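Local coordinates for flavin-nucleotide-binding protein (Azotobacter vinelandii, PDB 6RK0) that binds heme b and FAD and probably acts as a low-potential terminal oxidase associated with the iron-only nitrogenase, at residues Tyr70-Ser75 and Glu131-Phe136. Numbering follows the deposited sequence. Where two conformers were deposited one is given.
Sequences YWHGSS and EKLRNF. With HEM (protoporphyrin IX containing Fe), chain C.
Strand 70-74 and helix 131-136 meet through Tyr70 and Lys132 at one end and through His72, Leu133 and Phe136 beside the heme; the segment axes come within 9.8 Å and run nearly crosswise, at 105°. Tyr70 and His72 both point toward the helix. Lys132 bends at chi2 (-63°), and its CD and CE pass obliquely by CE2 and CZ of the Tyr70 ring. Lys132 NZ gives a weak hydrogen bond to Tyr70 OH at 3.5 Å, while its stronger partner is Glu65, in a salt bridge; Asn135 binds the same carboxylate. His72 turns its CG between backbone N and carbonyl carbon (chi1 86°), which directs the imidazole at the heme, where its NE2 binds the iron at 2.0 Å. A water oxygen lies 2.1 Å from the iron at the opposite axial position. Two helix side chains approach the histidine from the same side of its ring plane: Leu133 CD2 packs 4.0 Å from His72 CB, and Phe136 CE2 lies 3.6 Å from His72 ND1, the two rings oblique. Phe136 CE2 also rests 3.4 Å from heme C3B, with the vinyl carbon CBB over one ring face, and Trp63 stacks on the same phenyl. His72 O accepts a hydrogen bond from FAD N3, so one residue touches both cofactors. The arrangement forms the proximal side of a heme b site built onto the flavin-binding beta fold of the pyridoxamine 5'-phosphate oxidase family.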
ATOM      1  N   TYR A  70      14.692  -7.225  -2.001  1.00  9.07           N
ATOM      2  CA  TYR A  70      14.567  -7.996  -3.220  1.00  9.04           C
ATOM      3  C   TYR A  70      13.096  -8.108  -3.598  1.00  8.92           C
ATOM      4  O   TYR A  70      12.227  -8.155  -2.724  1.00  8.80           O
ATOM      5  CB  TYR A  70      15.084  -9.453  -3.001  1.00  9.41           C
ATOM      6  CG  TYR A  70      16.571  -9.502  -2.692  1.00 10.22           C
ATOM      7  CD1 TYR A  70      17.053  -9.181  -1.421  1.00 10.97           C
ATOM      8  CD2 TYR A  70      17.496  -9.835  -3.688  1.00 11.19           C
ATOM      9  CE1 TYR A  70      18.438  -9.195  -1.149  1.00 11.76           C
ATOM     10  CE2 TYR A  70      18.869  -9.850  -3.409  1.00 12.13           C
ATOM     11  CZ  TYR A  70      19.320  -9.514  -2.149  1.00 12.22           C
ATOM     12  OH  TYR A  70      20.671  -9.554  -1.924  1.00 14.16           O
ATOM     13  N   TRP A  71      12.830  -8.213  -4.903  1.00  8.90           N
ATOM     14  CA  TRP A  71      11.488  -8.506  -5.394  1.00  8.96           C
ATOM     15  C   TRP A  71      11.636  -9.306  -6.688  1.00  8.97           C
ATOM     16  O   TRP A  71      12.729  -9.384  -7.273  1.00  9.50           O
ATOM     17  CB  TRP A  71      10.624  -7.244  -5.542  1.00  9.07           C
ATOM     18  CG  TRP A  71      11.119  -6.219  -6.521  1.00  9.94           C
ATOM     19  CD1 TRP A  71      10.642  -5.971  -7.776  1.00 11.34           C
ATOM     20  CD2 TRP A  71      12.142  -5.223  -6.294  1.00 10.24           C
ATOM     21  NE1 TRP A  71      11.310  -4.897  -8.329  1.00 12.38           N
ATOM     22  CE2 TRP A  71      12.224  -4.418  -7.438  1.00 11.84           C
ATOM     23  CE3 TRP A  71      12.982  -4.927  -5.214  1.00 10.65           C
ATOM     24  CZ2 TRP A  71      13.130  -3.338  -7.545  1.00 12.40           C
ATOM     25  CZ3 TRP A  71      13.904  -3.883  -5.329  1.00 11.43           C
ATOM     26  CH2 TRP A  71      13.944  -3.111  -6.475  1.00 12.52           C
ATOM     27  N   HIS A  72      10.548  -9.942  -7.115  1.00  9.06           N
ATOM     28  CA  HIS A  72      10.591 -10.882  -8.224  1.00  9.27           C
ATOM     29  C   HIS A  72       9.431 -10.644  -9.180  1.00  9.32           C
ATOM     30  O   HIS A  72       8.405 -10.067  -8.821  1.00  9.91           O
ATOM     31  CB  HIS A  72      10.560 -12.344  -7.739  1.00  9.60           C
ATOM     32  CG  HIS A  72       9.162 -12.873  -7.522  1.00  9.32           C
ATOM     33  ND1 HIS A  72       8.290 -12.381  -6.566  1.00  9.80           N
ATOM     34  CD2 HIS A  72       8.463 -13.822  -8.187  1.00  9.03           C
ATOM     35  CE1 HIS A  72       7.131 -12.994  -6.682  1.00  9.43           C
ATOM     36  NE2 HIS A  72       7.211 -13.877  -7.647  1.00  9.21           N
ATOM     37  N   GLY A  73       9.566 -11.183 -10.385  1.00  9.46           N
ATOM     38  CA  GLY A  73       8.490 -11.163 -11.361  1.00  9.89           C
ATOM     39  C   GLY A  73       8.963 -11.852 -12.615  1.00  9.95           C
ATOM     40  O   GLY A  73       9.826 -12.732 -12.570  1.00 10.26           O
ATOM     41  N   SER A  74       8.415 -11.505 -13.762  1.00 10.97           N
ATOM     42  CA  SER A  74       8.809 -12.162 -15.006  1.00 11.84           C
ATOM     43  C   SER A  74      10.164 -11.693 -15.511  1.00 12.63           C
ATOM     44  O   SER A  74      10.445 -10.493 -15.543  1.00 12.76           O
ATOM     45  CB  SER A  74       7.761 -11.884 -16.081  1.00 12.66           C
ATOM     46  OG  SER A  74       8.184 -12.361 -17.346  1.00 13.75           O
ATOM     47  N   SER A  75      10.974 -12.637 -15.997  1.00 13.21           N
ATOM     48  CA  SER A  75      12.184 -12.245 -16.701  1.00 14.85           C
ATOM     49  C   SER A  75      11.911 -11.313 -17.869  1.00 15.26           C
ATOM     50  O   SER A  75      12.804 -10.548 -18.256  1.00 17.84           O
ATOM     51  CB  SER A  75      12.927 -13.487 -17.180  1.00 17.86           C
ATOM     52  OG  SER A  75      12.156 -14.228 -18.092  1.00 22.80           O
ATOM     53  N   GLU A 131      18.766 -19.242  -5.075  1.00 12.86           N
ATOM     54  CA  GLU A 131      19.001 -19.128  -3.649  1.00 13.52           C
ATOM     55  C   GLU A 131      18.151 -18.018  -3.032  1.00 13.29           C
ATOM     56  O   GLU A 131      17.568 -18.205  -1.959  1.00 14.16           O
ATOM     57  CB  GLU A 131      20.491 -18.888  -3.445  1.00 15.98           C
ATOM     58  CG  GLU A 131      20.896 -18.918  -2.002  1.00 19.58           C
ATOM     59  CD  GLU A 131      22.380 -19.131  -1.746  1.00 27.18           C
ATOM     60  OE1 GLU A 131      23.207 -19.058  -2.674  1.00 46.19           O
ATOM     61  OE2 GLU A 131      22.764 -19.378  -0.577  1.00 20.98           O
ATOM     62  N   LYS A 132      18.065 -16.867  -3.701  1.00 12.67           N
ATOM     63  CA  LYS A 132      17.283 -15.748  -3.173  1.00 13.08           C
ATOM     64  C   LYS A 132      15.790 -16.087  -3.143  1.00 11.91           C
ATOM     65  O   LYS A 132      15.090 -15.726  -2.190  1.00 11.84           O
ATOM     66  CB  LYS A 132      17.530 -14.489  -4.009  1.00 15.54           C
ATOM     67  CG  LYS A 132      18.941 -13.976  -4.162  1.00 17.41           C
ATOM     68  CD  LYS A 132      19.550 -13.555  -2.861  1.00 18.02           C
ATOM     69  CE  LYS A 132      20.933 -12.990  -3.007  1.00 19.58           C
ATOM     70  NZ  LYS A 132      21.532 -12.936  -1.656  1.00 21.20           N
ATOM     71  N   LEU A 133      15.288 -16.768  -4.178  1.00 11.03           N
ATOM     72  CA  LEU A 133      13.868 -17.149  -4.196  1.00 10.75           C
ATOM     73  C   LEU A 133      13.532 -18.114  -3.074  1.00 10.35           C
ATOM     74  O   LEU A 133      12.439 -18.022  -2.481  1.00 10.34           O
ATOM     75  CB  LEU A 133      13.511 -17.736  -5.559  1.00 10.64           C
ATOM     76  CG  LEU A 133      13.495 -16.693  -6.690  1.00 10.86           C
ATOM     77  CD1 LEU A 133      13.534 -17.377  -8.052  1.00 11.56           C
ATOM     78  CD2 LEU A 133      12.249 -15.758  -6.582  1.00 10.85           C
ATOM     79  N   ARG A 134      14.440 -19.043  -2.747  0.52 10.50           N
ATOM     80  CA  ARG A 134      14.174 -19.908  -1.602  0.52 11.31           C
ATOM     81  C   ARG A 134      14.129 -19.095  -0.307  0.52 11.70           C
ATOM     82  O   ARG A 134      13.285 -19.348   0.562  0.52 11.59           O
ATOM     83  CB  ARG A 134      15.212 -21.036  -1.524  0.52 12.19           C
ATOM     84  CG  ARG A 134      15.006 -21.926  -0.299  0.52 13.11           C
ATOM     85  CD  ARG A 134      15.796 -23.234  -0.336  0.52 15.76           C
ATOM     86  NE  ARG A 134      15.420 -24.115   0.788  0.52 18.42           N
ATOM     87  CZ  ARG A 134      15.670 -25.426   0.882  0.52 19.64           C
ATOM     88  NH1 ARG A 134      16.362 -26.093  -0.059  0.52 16.24           N
ATOM     89  NH2 ARG A 134      15.245 -26.085   1.965  0.52 20.48           N
ATOM     90  N   ASN A 135      15.011 -18.090  -0.170  1.00 12.05           N
ATOM     91  CA  ASN A 135      14.970 -17.241   1.013  1.00 12.75           C
ATOM     92  C   ASN A 135      13.634 -16.512   1.106  1.00 12.11           C
ATOM     93  O   ASN A 135      13.094 -16.346   2.204  1.00 13.00           O
ATOM     94  CB  ASN A 135      16.105 -16.218   0.947  1.00 14.81           C
ATOM     95  CG  ASN A 135      17.490 -16.832   1.054  1.00 18.57           C
ATOM     96  OD1 ASN A 135      17.672 -17.928   1.594  1.00 21.09           O
ATOM     97  ND2 ASN A 135      18.490 -16.097   0.557  1.00 18.99           N
ATOM     98  N   PHE A 136      13.098 -16.056  -0.033  1.00 11.04           N
ATOM     99  CA  PHE A 136      11.789 -15.386  -0.040  1.00 10.66           C
ATOM    100  C   PHE A 136      10.713 -16.314   0.510  1.00 10.10           C
ATOM    101  O   PHE A 136       9.969 -15.960   1.438  1.00 10.47           O
ATOM    102  CB  PHE A 136      11.499 -14.991  -1.484  1.00 10.52           C
ATOM    103  CG  PHE A 136      10.148 -14.387  -1.763  1.00 10.12           C
ATOM    104  CD1 PHE A 136       9.497 -13.543  -0.869  1.00 10.31           C
ATOM    105  CD2 PHE A 136       9.551 -14.674  -2.993  1.00 10.76           C
ATOM    106  CE1 PHE A 136       8.250 -12.976  -1.229  1.00 11.13           C
ATOM    107  CE2 PHE A 136       8.328 -14.084  -3.359  1.00 11.35           C
ATOM    108  CZ  PHE A 136       7.697 -13.240  -2.456  1.00 11.34           C
TER
HETATM  109  CHA HEM C 301       4.536 -13.393 -10.646  0.78  9.20           C
HETATM  110  CHB HEM C 301       3.554 -13.818  -5.977  0.78  9.12           C
HETATM  111  CHC HEM C 301       7.168 -16.983  -5.543  0.78  9.69           C
HETATM  112  CHD HEM C 301       7.947 -16.780 -10.259  0.78  9.54           C
HETATM  113  C1A HEM C 301       3.962 -13.265  -9.411  0.78  8.82           C
HETATM  114  C2A HEM C 301       2.821 -12.396  -9.145  0.78  9.23           C
HETATM  115  C3A HEM C 301       2.536 -12.498  -7.833  0.78  9.15           C
HETATM  116  C4A HEM C 301       3.507 -13.439  -7.297  0.78  9.04           C
HETATM  117  CMA HEM C 301       1.448 -11.844  -7.027  0.78 10.07           C
HETATM  118  CAA HEM C 301       2.059 -11.557 -10.182  0.78  9.65           C
HETATM  119  CBA HEM C 301       1.041 -12.385 -11.012  0.78 10.35           C
HETATM  120  CGA HEM C 301       0.056 -11.418 -11.616  0.78 10.21           C
HETATM  121  O1A HEM C 301      -1.135 -11.311 -11.153  0.78 10.64           O
HETATM  122  O2A HEM C 301       0.458 -10.679 -12.574  0.78 10.71           O
HETATM  123  C1B HEM C 301       4.426 -14.730  -5.440  0.78  9.15           C
HETATM  124  C2B HEM C 301       4.509 -15.076  -4.041  0.78  9.90           C
HETATM  125  C3B HEM C 301       5.524 -15.946  -3.936  0.78 10.35           C
HETATM  126  C4B HEM C 301       6.082 -16.165  -5.257  0.78  9.56           C
HETATM  127  CMB HEM C 301       3.583 -14.490  -2.981  0.78 11.22           C
HETATM  128  CAB HEM C 301       6.083 -16.668  -2.734  0.78 14.49           C
HETATM  129  CBB HEM C 301       5.511 -16.741  -1.538  0.78 23.94           C
HETATM  130  C1C HEM C 301       7.694 -17.198  -6.783  0.78  9.30           C
HETATM  131  C2C HEM C 301       8.784 -18.086  -7.059  0.78  9.97           C
HETATM  132  C3C HEM C 301       8.976 -18.075  -8.381  0.78 10.06           C
HETATM  133  C4C HEM C 301       8.023 -17.152  -8.941  0.78  9.32           C
HETATM  134  CMC HEM C 301       9.563 -18.826  -5.983  0.78 11.14           C
HETATM  135  CAC HEM C 301       9.970 -18.854  -9.199  0.78 11.19           C
HETATM  136  CBC HEM C 301      10.297 -20.122  -8.858  0.78 13.10           C
HETATM  137  C1D HEM C 301       7.111 -15.799 -10.782  0.78  9.33           C
HETATM  138  C2D HEM C 301       7.083 -15.390 -12.155  0.78  9.92           C
HETATM  139  C3D HEM C 301       6.144 -14.449 -12.268  0.78  9.87           C
HETATM  140  C4D HEM C 301       5.570 -14.255 -10.948  0.78  9.35           C
HETATM  141  CMD HEM C 301       7.973 -15.941 -13.268  0.78 10.90           C
HETATM  142  CAD HEM C 301       5.669 -13.744 -13.532  0.78 10.75           C
HETATM  143  CBD HEM C 301       4.465 -14.492 -14.137  0.78 12.07           C
HETATM  144  CGD HEM C 301       4.119 -13.939 -15.507  0.78 13.77           C
HETATM  145  O1D HEM C 301       3.385 -12.935 -15.599  0.78 18.15           O
HETATM  146  O2D HEM C 301       4.600 -14.492 -16.522  0.78 13.35           O
HETATM  147  NA  HEM C 301       4.365 -13.900  -8.271  0.78  8.64           N
HETATM  148  NB  HEM C 301       5.372 -15.400  -6.173  0.78  8.92           N
HETATM  149  NC  HEM C 301       7.243 -16.645  -7.941  0.78  9.19           N
HETATM  150  ND  HEM C 301       6.183 -15.107 -10.053  0.78  9.27           N
HETATM  151 FE   HEM C 301       5.834 -15.255  -8.119  0.78  8.93          FE
HETATM  152  O   HOH W   1       4.406 -16.766  -8.500  1.00  9.66           O